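Side-chain contacts in lipoxygenase (Cyanothece sp., PDB 5EK8), which probably catalyses, as a 9R-lipoxygenase, the insertion of molecular oxygen into polyunsaturated fatty acids at a non-heme iron centre: residues I357-A361 / K362-Q366; R560-I563 / F564-L568. All coordinates share one frame; numbering follows the deposited sequence.

Contact 1 (I357-A361 / K362-Q366); sequences IEHYA and KAHVQ. With FE2 (Fe (II) ion), chain B.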
loop_
_atom_site.group_PDB
_atom_site.type_symbol
_atom_site.label_atom_id
_atom_site.label_comp_id
_atom_site.label_asym_id
_atom_site.label_seq_id
_atom_site.Cartn_x
_atom_site.Cartn_y
_atom_site.Cartn_z
ATOM N N ILE A 357 0.567 -7.435 -9.260
ATOM C CA ILE A 357 1.971 -7.136 -8.998
ATOM C C ILE A 357 2.262 -5.651 -8.745
ATOM O O ILE A 357 2.724 -5.283 -7.661
ATOM C CB ILE A 357 2.872 -7.582 -10.163
ATOM C CG1 ILE A 357 2.542 -9.006 -10.608
ATOM C CG2 ILE A 357 4.316 -7.441 -9.767
ATOM C CD1 ILE A 357 2.834 -10.054 -9.575
ATOM N N GLU A 358 2.021 -4.814 -9.753
ATOM C CA GLU A 358 2.391 -3.397 -9.699
ATOM C C GLU A 358 1.687 -2.641 -8.579
ATOM O O GLU A 358 2.275 -1.785 -7.916
ATOM C CB GLU A 358 2.086 -2.724 -11.037
ATOM C CG GLU A 358 2.739 -3.403 -12.219
ATOM C CD GLU A 358 4.217 -3.618 -11.999
ATOM O OE1 GLU A 358 4.677 -4.779 -12.106
ATOM O OE2 GLU A 358 4.916 -2.620 -11.715
ATOM N N HIS A 359 0.422 -2.969 -8.369
ATOM C CA HIS A 359 -0.363 -2.319 -7.343
ATOM C C HIS A 359 -0.289 -3.021 -5.994
ATOM O O HIS A 359 0.475 -2.623 -5.114
ATOM C CB HIS A 359 -1.812 -2.234 -7.784
ATOM C CG HIS A 359 -2.602 -1.212 -7.040
ATOM N ND1 HIS A 359 -3.970 -1.121 -7.130
ATOM C CD2 HIS A 359 -2.207 -0.232 -6.192
ATOM C CE1 HIS A 359 -4.391 -0.122 -6.370
ATOM N NE2 HIS A 359 -3.340 0.430 -5.795
ATOM N N TYR A 360 -1.107 -4.057 -5.835
ATOM C CA TYR A 360 -1.267 -4.712 -4.541
ATOM C C TYR A 360 0.041 -5.260 -3.980
ATOM O O TYR A 360 0.359 -5.046 -2.812
ATOM C CB TYR A 360 -2.291 -5.840 -4.637
ATOM C CG TYR A 360 -2.453 -6.602 -3.342
ATOM C CD1 TYR A 360 -3.084 -6.023 -2.245
ATOM C CD2 TYR A 360 -1.975 -7.899 -3.216
ATOM C CE1 TYR A 360 -3.228 -6.722 -1.056
ATOM C CE2 TYR A 360 -2.114 -8.600 -2.040
ATOM C CZ TYR A 360 -2.740 -8.012 -0.966
ATOM O OH TYR A 360 -2.873 -8.729 0.200
ATOM N N ALA A 361 0.806 -5.951 -4.812
ATOM C CA ALA A 361 2.043 -6.558 -4.341
ATOM C C ALA A 361 3.143 -5.528 -4.103
ATOM O O ALA A 361 3.680 -5.432 -2.997
ATOM C CB ALA A 361 2.518 -7.605 -5.321
ATOM N N LYS A 362 3.479 -4.768 -5.142
ATOM C CA LYS A 362 4.635 -3.872 -5.095
ATOM C C LYS A 362 4.425 -2.653 -4.207
ATOM O O LYS A 362 5.366 -2.167 -3.581
ATOM C CB LYS A 362 5.014 -3.410 -6.503
ATOM C CG LYS A 362 6.302 -2.590 -6.542
ATOM C CD LYS A 362 6.664 -2.145 -7.955
ATOM C CE LYS A 362 6.880 -3.331 -8.879
ATOM N NZ LYS A 362 7.387 -2.915 -10.211
ATOM N N ALA A 363 3.198 -2.151 -4.151
ATOM C CA ALA A 363 2.937 -0.952 -3.365
ATOM C C ALA A 363 2.464 -1.290 -1.955
ATOM O O ALA A 363 3.115 -0.926 -0.979
ATOM C CB ALA A 363 1.928 -0.070 -4.064
ATOM N N HIS A 364 1.340 -1.985 -1.846
ATOM C CA HIS A 364 0.730 -2.229 -0.543
ATOM C C HIS A 364 1.556 -3.158 0.332
ATOM O O HIS A 364 2.076 -2.760 1.384
ATOM C CB HIS A 364 -0.669 -2.816 -0.720
ATOM C CG HIS A 364 -1.676 -1.835 -1.225
ATOM N ND1 HIS A 364 -2.535 -1.147 -0.391
ATOM C CD2 HIS A 364 -1.961 -1.415 -2.480
ATOM C CE1 HIS A 364 -3.307 -0.355 -1.110
ATOM N NE2 HIS A 364 -2.979 -0.500 -2.383
ATOM N N VAL A 365 1.665 -4.405 -0.111
ATOM C CA VAL A 365 2.345 -5.427 0.657
ATOM C C VAL A 365 3.795 -5.052 0.948
ATOM O O VAL A 365 4.244 -5.153 2.088
ATOM C CB VAL A 365 2.306 -6.777 -0.065
ATOM C CG1 VAL A 365 3.010 -7.840 0.773
ATOM C CG2 VAL A 365 0.868 -7.172 -0.354
ATOM N N GLN A 366 4.524 -4.606 -0.068
ATOM C CA GLN A 366 5.938 -4.318 0.124
ATOM C C GLN A 366 6.153 -3.189 1.132
ATOM O O GLN A 366 7.148 -3.177 1.854
ATOM C CB GLN A 366 6.618 -3.966 -1.201
ATOM C CG GLN A 366 8.134 -3.867 -1.068
ATOM C CD GLN A 366 8.820 -3.235 -2.265
ATOM O OE1 GLN A 366 10.028 -2.975 -2.230
ATOM N NE2 GLN A 366 8.062 -2.990 -3.332
HETATM FE FE FE2 B . -4.084 1.332 -3.635
HETATM O O HOH W 1 7.359 -5.302 -12.109
#
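Lys362 folds back along helix 337-377 to Glu358, and on another side of the same helix His364 joins His359 at the iron. This is the long helix of the lipoxygenase fold that supplies two histidine ligands, a worked example of ligand spacing set by pi-type turns. The backbone widens to bonds five residues apart, from Lys362 N to Ile357 O at 2.7 Å and from Gln366 N to Ala361 O at 3.2 Å. Ligands separated by five residues can thus reach one metal: His359 NE2 and His364 NE2 each lie 2.5 Å from the iron. The edge of the His364 ring is turned toward the face of His359, offset, planes at 63°. Glu355 hydrogen-bonds His359 ND1 and Asn398 hydrogen-bonds His364 ND1, which helps to fix the rotation of both rings, while His570 and the terminal OXT of Ile668 also bind the metal. Lys362 runs straight until its third torsion bends (chi3 -60°), bringing NZ to 2.9 Å from Glu358 OE2 in a salt bridge on the syn side of the carboxylate, 22° out of its plane. A water also links NZ to OE1. Val365 CG2 sits over one face of Tyr360, 3.9 Å from the ring centroid.

Contact 2 (R560-I563 / F564-L568); sequences RHII and FHTTL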
loop_
_atom_site.group_PDB
_atom_site.type_symbol
_atom_site.label_atom_id
_atom_site.label_comp_id
_atom_site.label_asym_id
_atom_site.label_seq_id
_atom_site.Cartn_x
_atom_site.Cartn_y
_atom_site.Cartn_z
ATOM N N ARG A 560 14.674 6.760 0.589
ATOM C CA ARG A 560 14.311 7.081 -0.792
ATOM C C ARG A 560 13.320 6.069 -1.364
ATOM O O ARG A 560 12.319 6.437 -1.979
ATOM C CB ARG A 560 15.551 7.125 -1.687
ATOM C CG ARG A 560 16.329 8.424 -1.643
ATOM C CD ARG A 560 17.383 8.451 -2.743
ATOM N NE ARG A 560 18.411 7.425 -2.573
ATOM C CZ ARG A 560 19.569 7.617 -1.945
ATOM N NH1 ARG A 560 19.854 8.800 -1.418
ATOM N NH2 ARG A 560 20.446 6.628 -1.845
ATOM N N HIS A 561 13.618 4.792 -1.160
ATOM C CA HIS A 561 12.776 3.701 -1.642
ATOM C C HIS A 561 11.349 3.795 -1.086
ATOM O O HIS A 561 10.361 3.853 -1.841
ATOM C CB HIS A 561 13.414 2.363 -1.258
ATOM C CG HIS A 561 12.801 1.178 -1.933
ATOM N ND1 HIS A 561 12.986 0.903 -3.272
ATOM C CD2 HIS A 561 12.010 0.190 -1.454
ATOM C CE1 HIS A 561 12.332 -0.199 -3.588
ATOM N NE2 HIS A 561 11.733 -0.656 -2.500
ATOM N N ILE A 562 11.264 3.820 0.243
ATOM C CA ILE A 562 9.998 3.929 0.956
ATOM C C ILE A 562 9.180 5.119 0.473
ATOM O O ILE A 562 8.030 4.964 0.049
ATOM C CB ILE A 562 10.223 4.060 2.476
ATOM C CG1 ILE A 562 10.850 2.781 3.035
ATOM C CG2 ILE A 562 8.911 4.376 3.190
ATOM C CD1 ILE A 562 11.346 2.920 4.466
ATOM N N ILE A 563 9.787 6.303 0.523
ATOM C CA ILE A 563 9.093 7.521 0.128
ATOM C C ILE A 563 8.630 7.434 -1.318
ATOM O O ILE A 563 7.505 7.818 -1.636
ATOM C CB ILE A 563 9.979 8.768 0.308
ATOM C CG1 ILE A 563 10.268 9.002 1.791
ATOM C CG2 ILE A 563 9.298 9.992 -0.278
ATOM C CD1 ILE A 563 11.196 10.162 2.056
ATOM N N PHE A 564 9.485 6.905 -2.188
ATOM C CA PHE A 564 9.140 6.805 -3.602
ATOM C C PHE A 564 7.906 5.957 -3.816
ATOM O O PHE A 564 6.998 6.350 -4.549
ATOM C CB PHE A 564 10.289 6.226 -4.423
ATOM C CG PHE A 564 9.993 6.150 -5.898
ATOM C CD1 PHE A 564 9.461 4.997 -6.464
ATOM C CD2 PHE A 564 10.237 7.240 -6.719
ATOM C CE1 PHE A 564 9.188 4.933 -7.821
ATOM C CE2 PHE A 564 9.970 7.181 -8.079
ATOM C CZ PHE A 564 9.441 6.026 -8.629
ATOM N N HIS A 565 7.863 4.793 -3.180
ATOM C CA HIS A 565 6.747 3.895 -3.444
ATOM C C HIS A 565 5.471 4.255 -2.691
ATOM O O HIS A 565 4.376 3.927 -3.143
ATOM C CB HIS A 565 7.162 2.459 -3.149
ATOM C CG HIS A 565 8.119 1.915 -4.160
ATOM N ND1 HIS A 565 9.482 2.115 -4.076
ATOM C CD2 HIS A 565 7.910 1.229 -5.309
ATOM C CE1 HIS A 565 10.071 1.552 -5.115
ATOM N NE2 HIS A 565 9.140 1.008 -5.878
ATOM N N THR A 566 5.599 4.941 -1.561
ATOM C CA THR A 566 4.420 5.329 -0.797
ATOM C C THR A 566 3.765 6.588 -1.360
ATOM O O THR A 566 2.593 6.855 -1.091
ATOM C CB THR A 566 4.756 5.568 0.682
ATOM O OG1 THR A 566 5.880 6.453 0.778
ATOM C CG2 THR A 566 5.068 4.250 1.372
ATOM N N THR A 567 4.524 7.367 -2.125
ATOM C CA THR A 567 3.989 8.590 -2.720
ATOM C C THR A 567 3.728 8.444 -4.220
ATOM O O THR A 567 2.648 8.019 -4.620
ATOM C CB THR A 567 4.929 9.785 -2.492
ATOM O OG1 THR A 567 6.199 9.517 -3.097
ATOM C CG2 THR A 567 5.116 10.035 -1.006
ATOM N N LEU A 568 4.716 8.786 -5.045
ATOM C CA LEU A 568 4.523 8.799 -6.495
ATOM C C LEU A 568 4.090 7.462 -7.102
ATOM O O LEU A 568 3.163 7.434 -7.901
ATOM C CB LEU A 568 5.794 9.264 -7.204
ATOM C CG LEU A 568 5.670 9.199 -8.730
ATOM C CD1 LEU A 568 4.545 10.112 -9.216
ATOM C CD2 LEU A 568 6.983 9.535 -9.422
#
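The long helix 549-574, which carries the iron ligand His570 just beyond this stretch, is lined here by side chains that hydrogen-bond to the carbonyl four residues earlier, and His565 with His561 is the first case. His565 N donates to His561 O in the ordinary helical way, at 3.0 Å. His565 ND1 donates to the same oxygen, also at 3.0 Å, so one carbonyl is gripped twice by a single residue. The oxygen lies in the plane of the His565 ring, whereas ND1 stands 37° out of the carbonyl plane. The first torsion of His565 (chi1 -72°) keeps the ring beside its own backbone N and leads it back over the preceding turn. There its ND1 and CE1 atoms lie over one face of the His561 imidazole; the two rings meet obliquely, centroids 4.3 Å apart. Trp440 packs edge-to-face with both.

Two threonines repeat the principle with hydroxyls. Thr566 OG1 bonds to Ile562 O at 2.7 Å, while Thr566 N reaches that oxygen at 2.9 Å. Thr567 OG1 lies 2.6 Å from Ile563 O, and Thr567 N approaches the same oxygen from the opposite face of its carbonyl plane. Both hydroxyls stand between backbone N and carbonyl carbon, a position from which each reaches the carbonyl four residues back. Tyr459 also bonds Thr567 OG1, tying this turn to helix 451-473, against which Ile563 packs through Leu463 and Tyr466. Hydroxyl-to-carbonyl bonds of this kind, spanning four residues, are a familiar way for buried helices to satisfy threonine, here in a central metal-bearing helix of the lipoxygenase catalytic domain.

Read from the N terminus, contact 1 comes first, within helix 337-377, and contact 2 follows almost two hundred residues later, within helix 549-574. Each spans only neighbouring turns of its own helix, so they stand in series, without nesting or crossing, and neither closes a long loop. The fold brings their centres to 12 Å apart. Gln366 OE1, at the end of contact 1, lies 2.9 Å from His561 NE2 of contact 2, a probable hydrogen bond between the helices. Farther along, Trp569 bonds Glu358 O, and the same helix goes on to His570, which shares the iron with contact 1. Two helices distant in sequence are thus tied together around one metal.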